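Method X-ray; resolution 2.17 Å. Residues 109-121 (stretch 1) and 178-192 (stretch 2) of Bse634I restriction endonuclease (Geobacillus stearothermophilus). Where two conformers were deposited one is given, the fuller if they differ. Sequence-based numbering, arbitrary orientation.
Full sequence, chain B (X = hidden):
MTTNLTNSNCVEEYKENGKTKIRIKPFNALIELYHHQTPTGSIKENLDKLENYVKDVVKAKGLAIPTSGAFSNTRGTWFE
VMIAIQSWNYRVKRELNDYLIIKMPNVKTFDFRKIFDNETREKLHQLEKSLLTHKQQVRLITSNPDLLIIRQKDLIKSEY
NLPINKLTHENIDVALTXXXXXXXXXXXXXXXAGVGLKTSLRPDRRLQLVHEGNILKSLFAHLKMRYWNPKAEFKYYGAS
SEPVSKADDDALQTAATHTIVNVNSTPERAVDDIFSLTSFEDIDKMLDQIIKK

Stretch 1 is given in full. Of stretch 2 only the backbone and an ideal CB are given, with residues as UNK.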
# COMPACT_ATOMS: atom_id res chain seq x y z
N THR B 109 -4.62 -33.74 -1.27
CA THR B 109 -5.48 -34.59 -0.46
C THR B 109 -6.58 -33.73 0.18
O THR B 109 -7.76 -34.05 0.11
CB THR B 109 -4.69 -35.26 0.67
OG1 THR B 109 -3.70 -36.12 0.09
CG2 THR B 109 -5.61 -36.07 1.57
N PHE B 110 -6.16 -32.63 0.79
CA PHE B 110 -7.09 -31.73 1.44
C PHE B 110 -6.43 -30.36 1.56
O PHE B 110 -5.57 -30.17 2.41
CB PHE B 110 -7.42 -32.24 2.84
CG PHE B 110 -8.49 -31.44 3.55
CD1 PHE B 110 -9.82 -31.83 3.50
CD2 PHE B 110 -8.16 -30.29 4.26
CE1 PHE B 110 -10.81 -31.10 4.16
CE2 PHE B 110 -9.14 -29.55 4.92
CZ PHE B 110 -10.46 -29.95 4.87
N ASP B 111 -6.83 -29.43 0.69
CA ASP B 111 -6.30 -28.07 0.71
C ASP B 111 -6.69 -27.46 2.05
O ASP B 111 -7.88 -27.32 2.34
CB ASP B 111 -6.91 -27.26 -0.42
CG ASP B 111 -6.42 -25.84 -0.46
OD1 ASP B 111 -5.92 -25.36 0.58
OD2 ASP B 111 -6.55 -25.19 -1.52
N PHE B 112 -5.70 -27.07 2.85
CA PHE B 112 -5.96 -26.50 4.18
C PHE B 112 -6.92 -25.32 4.15
O PHE B 112 -7.63 -25.06 5.12
CB PHE B 112 -4.64 -26.08 4.86
CG PHE B 112 -4.20 -24.67 4.52
CD1 PHE B 112 -4.52 -23.61 5.36
CD2 PHE B 112 -3.48 -24.41 3.36
CE1 PHE B 112 -4.14 -22.30 5.04
CE2 PHE B 112 -3.09 -23.11 3.04
CZ PHE B 112 -3.42 -22.05 3.88
N ARG B 113 -6.92 -24.60 3.03
CA ARG B 113 -7.80 -23.44 2.86
C ARG B 113 -9.27 -23.79 3.07
O ARG B 113 -10.08 -22.93 3.37
CB ARG B 113 -7.59 -22.84 1.47
CG ARG B 113 -6.25 -22.13 1.37
CD ARG B 113 -5.86 -21.84 -0.05
NE ARG B 113 -6.87 -21.07 -0.76
CZ ARG B 113 -6.70 -20.61 -2.00
NH1 ARG B 113 -5.57 -20.86 -2.64
NH2 ARG B 113 -7.66 -19.92 -2.59
N LYS B 114 -9.60 -25.07 2.94
CA LYS B 114 -10.96 -25.53 3.13
C LYS B 114 -11.39 -25.48 4.59
O LYS B 114 -12.55 -25.72 4.90
CB LYS B 114 -11.11 -26.94 2.56
CG LYS B 114 -10.99 -26.98 1.05
CD LYS B 114 -10.65 -28.35 0.51
CE LYS B 114 -11.77 -29.33 0.75
NZ LYS B 114 -11.39 -30.69 0.27
N ILE B 115 -10.47 -25.17 5.50
CA ILE B 115 -10.84 -25.08 6.91
C ILE B 115 -11.45 -23.70 7.18
O ILE B 115 -12.12 -23.49 8.18
CB ILE B 115 -9.64 -25.29 7.88
CG1 ILE B 115 -8.65 -24.14 7.79
CG2 ILE B 115 -8.95 -26.62 7.56
CD1 ILE B 115 -7.61 -24.16 8.91
N PHE B 116 -11.22 -22.78 6.26
CA PHE B 116 -11.74 -21.43 6.38
C PHE B 116 -13.25 -21.37 6.21
O PHE B 116 -13.83 -22.18 5.48
CB PHE B 116 -11.09 -20.54 5.33
CG PHE B 116 -9.68 -20.14 5.65
CD1 PHE B 116 -8.78 -19.84 4.63
CD2 PHE B 116 -9.27 -20.03 6.98
CE1 PHE B 116 -7.48 -19.42 4.91
CE2 PHE B 116 -7.99 -19.61 7.28
CZ PHE B 116 -7.08 -19.31 6.25
N ASP B 117 -13.89 -20.41 6.87
CA ASP B 117 -15.32 -20.25 6.74
C ASP B 117 -15.65 -19.74 5.34
O ASP B 117 -14.77 -19.34 4.57
CB ASP B 117 -15.88 -19.30 7.82
CG ASP B 117 -15.18 -17.94 7.88
OD1 ASP B 117 -15.28 -17.28 8.93
OD2 ASP B 117 -14.55 -17.51 6.89
N ASN B 118 -16.92 -19.76 5.00
CA ASN B 118 -17.36 -19.32 3.69
C ASN B 118 -16.95 -17.89 3.31
O ASN B 118 -16.50 -17.63 2.20
CB ASN B 118 -18.87 -19.48 3.59
CG ASN B 118 -19.41 -19.01 2.27
OD1 ASN B 118 -19.07 -19.55 1.21
ND2 ASN B 118 -20.26 -17.99 2.32
N GLU B 119 -17.12 -16.96 4.24
CA GLU B 119 -16.80 -15.56 3.98
C GLU B 119 -15.35 -15.38 3.53
O GLU B 119 -15.08 -14.66 2.57
CB GLU B 119 -17.06 -14.73 5.24
CG GLU B 119 -16.59 -13.30 5.18
CD GLU B 119 -16.92 -12.52 6.45
OE1 GLU B 119 -16.84 -13.10 7.56
OE2 GLU B 119 -17.25 -11.33 6.34
N THR B 120 -14.43 -16.06 4.21
CA THR B 120 -13.02 -15.98 3.87
C THR B 120 -12.70 -16.65 2.53
O THR B 120 -11.97 -16.09 1.72
CB THR B 120 -12.17 -16.62 4.98
OG1 THR B 120 -12.36 -15.88 6.20
CG2 THR B 120 -10.69 -16.63 4.59
N ARG B 121 -13.24 -17.85 2.29
CA ARG B 121 -13.00 -18.56 1.03
C ARG B 121 -13.51 -17.79 -0.20
O ARG B 121 -12.89 -17.81 -1.26
CB ARG B 121 -13.63 -19.96 1.09
CG ARG B 121 -13.03 -20.84 2.18
CD ARG B 121 -13.17 -22.31 1.85
NE ARG B 121 -12.41 -22.67 0.66
CZ ARG B 121 -12.63 -23.76 -0.07
NH1 ARG B 121 -13.61 -24.60 0.26
NH2 ARG B 121 -11.89 -24.01 -1.15
N UNK B 178 -8.06 -34.93 11.68
CA UNK B 178 -8.59 -33.88 12.54
C UNK B 178 -9.06 -32.68 11.72
O UNK B 178 -10.05 -32.04 12.04
CB UNK B 178 -7.53 -33.44 13.56
N UNK B 179 -8.34 -32.37 10.65
CA UNK B 179 -8.70 -31.24 9.80
C UNK B 179 -10.13 -31.33 9.27
O UNK B 179 -10.75 -30.32 8.96
CB UNK B 179 -7.72 -31.15 8.63
N UNK B 180 -10.65 -32.55 9.18
CA UNK B 180 -12.01 -32.77 8.70
C UNK B 180 -13.07 -32.23 9.66
O UNK B 180 -14.13 -31.80 9.22
CB UNK B 180 -12.24 -34.26 8.47
N UNK B 181 -12.80 -32.25 10.96
CA UNK B 181 -13.74 -31.76 11.97
C UNK B 181 -13.95 -30.24 11.90
O UNK B 181 -15.02 -29.73 12.25
CB UNK B 181 -13.24 -32.14 13.36
N UNK B 182 -12.92 -29.52 11.46
CA UNK B 182 -13.01 -28.08 11.40
C UNK B 182 -13.19 -27.50 10.01
O UNK B 182 -13.14 -26.29 9.85
CB UNK B 182 -11.75 -27.48 12.03
N UNK B 183 -13.40 -28.35 9.01
CA UNK B 183 -13.58 -27.87 7.65
C UNK B 183 -14.71 -26.85 7.56
O UNK B 183 -15.84 -27.12 7.99
CB UNK B 183 -13.86 -29.04 6.71
N UNK B 184 -14.39 -25.67 7.02
CA UNK B 184 -15.34 -24.59 6.84
C UNK B 184 -15.74 -23.87 8.10
O UNK B 184 -16.63 -23.03 8.07
CB UNK B 184 -16.60 -25.14 6.17
N UNK B 185 -15.07 -24.17 9.20
CA UNK B 185 -15.41 -23.56 10.49
C UNK B 185 -14.42 -22.53 11.05
O UNK B 185 -14.74 -21.85 12.02
CB UNK B 185 -15.57 -24.68 11.52
N UNK B 186 -13.25 -22.42 10.44
CA UNK B 186 -12.24 -21.50 10.94
C UNK B 186 -12.30 -20.07 10.46
O UNK B 186 -12.35 -19.81 9.26
CB UNK B 186 -10.86 -22.06 10.58
N UNK B 187 -12.29 -19.14 11.41
CA UNK B 187 -12.29 -17.73 11.09
C UNK B 187 -10.87 -17.53 10.59
O UNK B 187 -9.93 -18.12 11.13
CB UNK B 187 -12.66 -16.83 12.27
N UNK B 188 -10.71 -16.73 9.55
CA UNK B 188 -9.39 -16.51 8.96
C UNK B 188 -8.31 -16.13 9.96
O UNK B 188 -7.18 -16.60 9.85
CB UNK B 188 -9.49 -15.41 7.90
N UNK B 189 -8.64 -15.28 10.94
CA UNK B 189 -7.63 -14.86 11.91
C UNK B 189 -7.48 -15.83 13.08
O UNK B 189 -6.88 -15.50 14.11
CB UNK B 189 -7.98 -13.47 12.45
N UNK B 190 -8.01 -17.04 12.91
CA UNK B 190 -7.91 -18.04 13.96
C UNK B 190 -6.64 -18.89 13.84
O UNK B 190 -6.27 -19.58 14.76
CB UNK B 190 -9.14 -18.94 13.93
N UNK B 191 -5.97 -18.83 12.69
CA UNK B 191 -4.72 -19.57 12.49
C UNK B 191 -3.66 -18.73 13.15
O UNK B 191 -3.65 -17.55 13.00
CB UNK B 191 -4.41 -19.83 11.01
N UNK B 192 -2.76 -19.35 13.86
CA UNK B 192 -1.76 -18.55 14.45
C UNK B 192 -0.47 -18.87 13.80
O UNK B 192 0.31 -17.97 13.57
CB UNK B 192 -1.69 -18.75 15.97

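Position 178 begins a turn with helical backbone angles, and its CB finds nothing of stretch 1 within 5.5 Å, so the contact sets no rule here; the residue is Leu178. Position 179 is different. Its CB points toward stretch 1, 4.3 Å from Phe110 CE2 and 4.8 Å from Ile115 CG2, an apolar setting that would suit a branched aliphatic, a methionine or an aromatic. It is Phe179, in the p rotamer, whose CD1 lies over one face of the Phe110 ring, 3.6 Å from Phe110 CG. The planes meet at 39° with centroids 4.5 Å apart, an oblique packing of two rings.

Positions 180 and 181 place nothing near stretch 1: the first CB points away and the second is out of reach. Polar residues would serve, and Lys180 and Asp181 are found.

At 182 the CB points sideways, 5.1 Å from Ile115 CB, so a side chain of middle length could bend back to an aliphatic neighbour. Ile182 does so, bringing CG1 to 4.1 Å from Ile115 CG2.

Position 183 sits where the backbones run close, its CA 4.0 Å from Ile115 CA. The CB is 4.0 Å from both Phe110 CZ and Lys114 O, and the lysine side chain lies on the same side. An acid or a long polar residue would fit. Glu183 places OE1 at the edge of the Phe110 ring, 3.7 Å from Phe110 CE1, and OE2 4.1 Å from Lys114 NZ, beyond salt-bridge range but favourable in charge.

Position 184 has phi 74° and psi 8°, angles that by themselves favour glycine, with asparagine a possible second choice. Gly184 donates from N to Lys114 O at 2.8 Å, while its CA makes a CA-H...O contact with Phe116 O at 3.2 Å. Position 185 turns its CB away, leaving room for a long polar chain; Lys185 fills it.

The single bridge comes at 186, with Phe116. Its N donates to Ile115 O at 2.7 Å, and its O accepts from Asp117 N at 2.9 Å. The ideal CB is 3.1 Å from Ile115 O, a tight approach, and points sideways. Ile115 CD1 offers an apolar neighbour, so cysteine, alanine, valine or another modest apolar residue would suit. Cys186 sets SG 3.9 Å from Ile115 CD1.

At 187 the CB points away but lies 4.3 Å from Asp117 OD1, so a basic or polar residue would be apt. Lys187 makes no salt bridge with it; its CG stays 4.2 Å from Asp117 OD1.

Position 188 points its CB sideways, 3.4 Å from Thr120 OG1 and 4.5 Å from Phe116 CE2. An aromatic, long aliphatic or polar residue could fit. In Trp188 the end leads away, so CB approaches closest.

Positions 189 and 190 have CBs meeting nothing of stretch 1, so polar residues would serve; they are Asp189 and Ser190. Position 191 points toward it, 5.2 Å from Phe116 CE2, inviting leucine, isoleucine or methionine. Leu191 sets CD1 3.4 Å from Phe116 CZ and CD2 3.7 Å from Ile115 CD1. Position 192, out of reach, would accept almost anything; it is Val192.

Stretch 2 (178-192) LFKDIEGKCKWDSLV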
# COMPACT_ATOMS: atom_id res chain seq x y z
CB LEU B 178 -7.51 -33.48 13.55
CG LEU B 178 -7.85 -32.65 14.78
CD1 LEU B 178 -8.97 -33.29 15.59
CD2 LEU B 178 -6.59 -32.55 15.62
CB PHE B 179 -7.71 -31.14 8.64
CG PHE B 179 -7.60 -32.41 7.83
CD1 PHE B 179 -8.56 -32.73 6.88
CD2 PHE B 179 -6.53 -33.27 8.02
CE1 PHE B 179 -8.46 -33.90 6.14
CE2 PHE B 179 -6.43 -34.44 7.28
CZ PHE B 179 -7.40 -34.75 6.34
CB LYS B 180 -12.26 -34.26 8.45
CG LYS B 180 -11.45 -34.89 7.33
CD LYS B 180 -11.86 -36.34 7.22
CE LYS B 180 -11.10 -37.09 6.13
NZ LYS B 180 -11.55 -38.52 6.07
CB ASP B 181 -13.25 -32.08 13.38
CG ASP B 181 -13.25 -33.56 13.69
OD1 ASP B 181 -13.36 -34.36 12.74
OD2 ASP B 181 -13.12 -33.91 14.88
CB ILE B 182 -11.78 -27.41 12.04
CG1 ILE B 182 -10.54 -27.74 11.22
CG2 ILE B 182 -11.60 -27.88 13.48
CD1 ILE B 182 -9.32 -27.00 11.70
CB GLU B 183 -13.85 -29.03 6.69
CG GLU B 183 -14.33 -28.62 5.28
CD GLU B 183 -14.29 -29.77 4.27
OE1 GLU B 183 -14.47 -30.94 4.69
OE2 GLU B 183 -14.10 -29.50 3.06
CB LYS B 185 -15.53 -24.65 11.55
CG LYS B 185 -16.61 -25.71 11.35
CD LYS B 185 -16.41 -26.82 12.38
CE LYS B 185 -17.64 -27.69 12.54
NZ LYS B 185 -18.09 -28.25 11.23
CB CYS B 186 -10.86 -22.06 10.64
SG CYS B 186 -10.58 -23.63 11.40
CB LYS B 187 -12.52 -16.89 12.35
CG LYS B 187 -13.95 -16.91 12.88
CD LYS B 187 -14.05 -16.19 14.22
CE LYS B 187 -13.40 -14.80 14.17
NZ LYS B 187 -13.62 -13.99 15.41
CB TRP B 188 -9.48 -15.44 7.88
CG TRP B 188 -9.55 -14.06 8.42
CD1 TRP B 188 -10.65 -13.43 8.91
CD2 TRP B 188 -8.46 -13.14 8.54
NE1 TRP B 188 -10.32 -12.16 9.34
CE2 TRP B 188 -8.97 -11.97 9.13
CE3 TRP B 188 -7.10 -13.20 8.23
CZ2 TRP B 188 -8.18 -10.86 9.39
CZ3 TRP B 188 -6.31 -12.10 8.49
CH2 TRP B 188 -6.85 -10.95 9.06
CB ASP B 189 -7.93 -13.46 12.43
CG ASP B 189 -9.29 -13.35 13.09
OD1 ASP B 189 -9.47 -12.36 13.83
OD2 ASP B 189 -10.16 -14.22 12.88
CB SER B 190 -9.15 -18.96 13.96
OG SER B 190 -10.27 -18.30 14.52
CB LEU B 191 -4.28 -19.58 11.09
CG LEU B 191 -5.45 -19.82 10.22
CD1 LEU B 191 -4.96 -19.59 8.93
CD2 LEU B 191 -5.90 -21.19 10.30
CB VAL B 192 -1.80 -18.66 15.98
CG1 VAL B 192 -3.07 -17.89 16.43
CG2 VAL B 192 -1.87 -20.05 16.45
O HOH W 1 -13.56 -15.15 8.91
O HOH W 2 -18.96 -20.93 6.84
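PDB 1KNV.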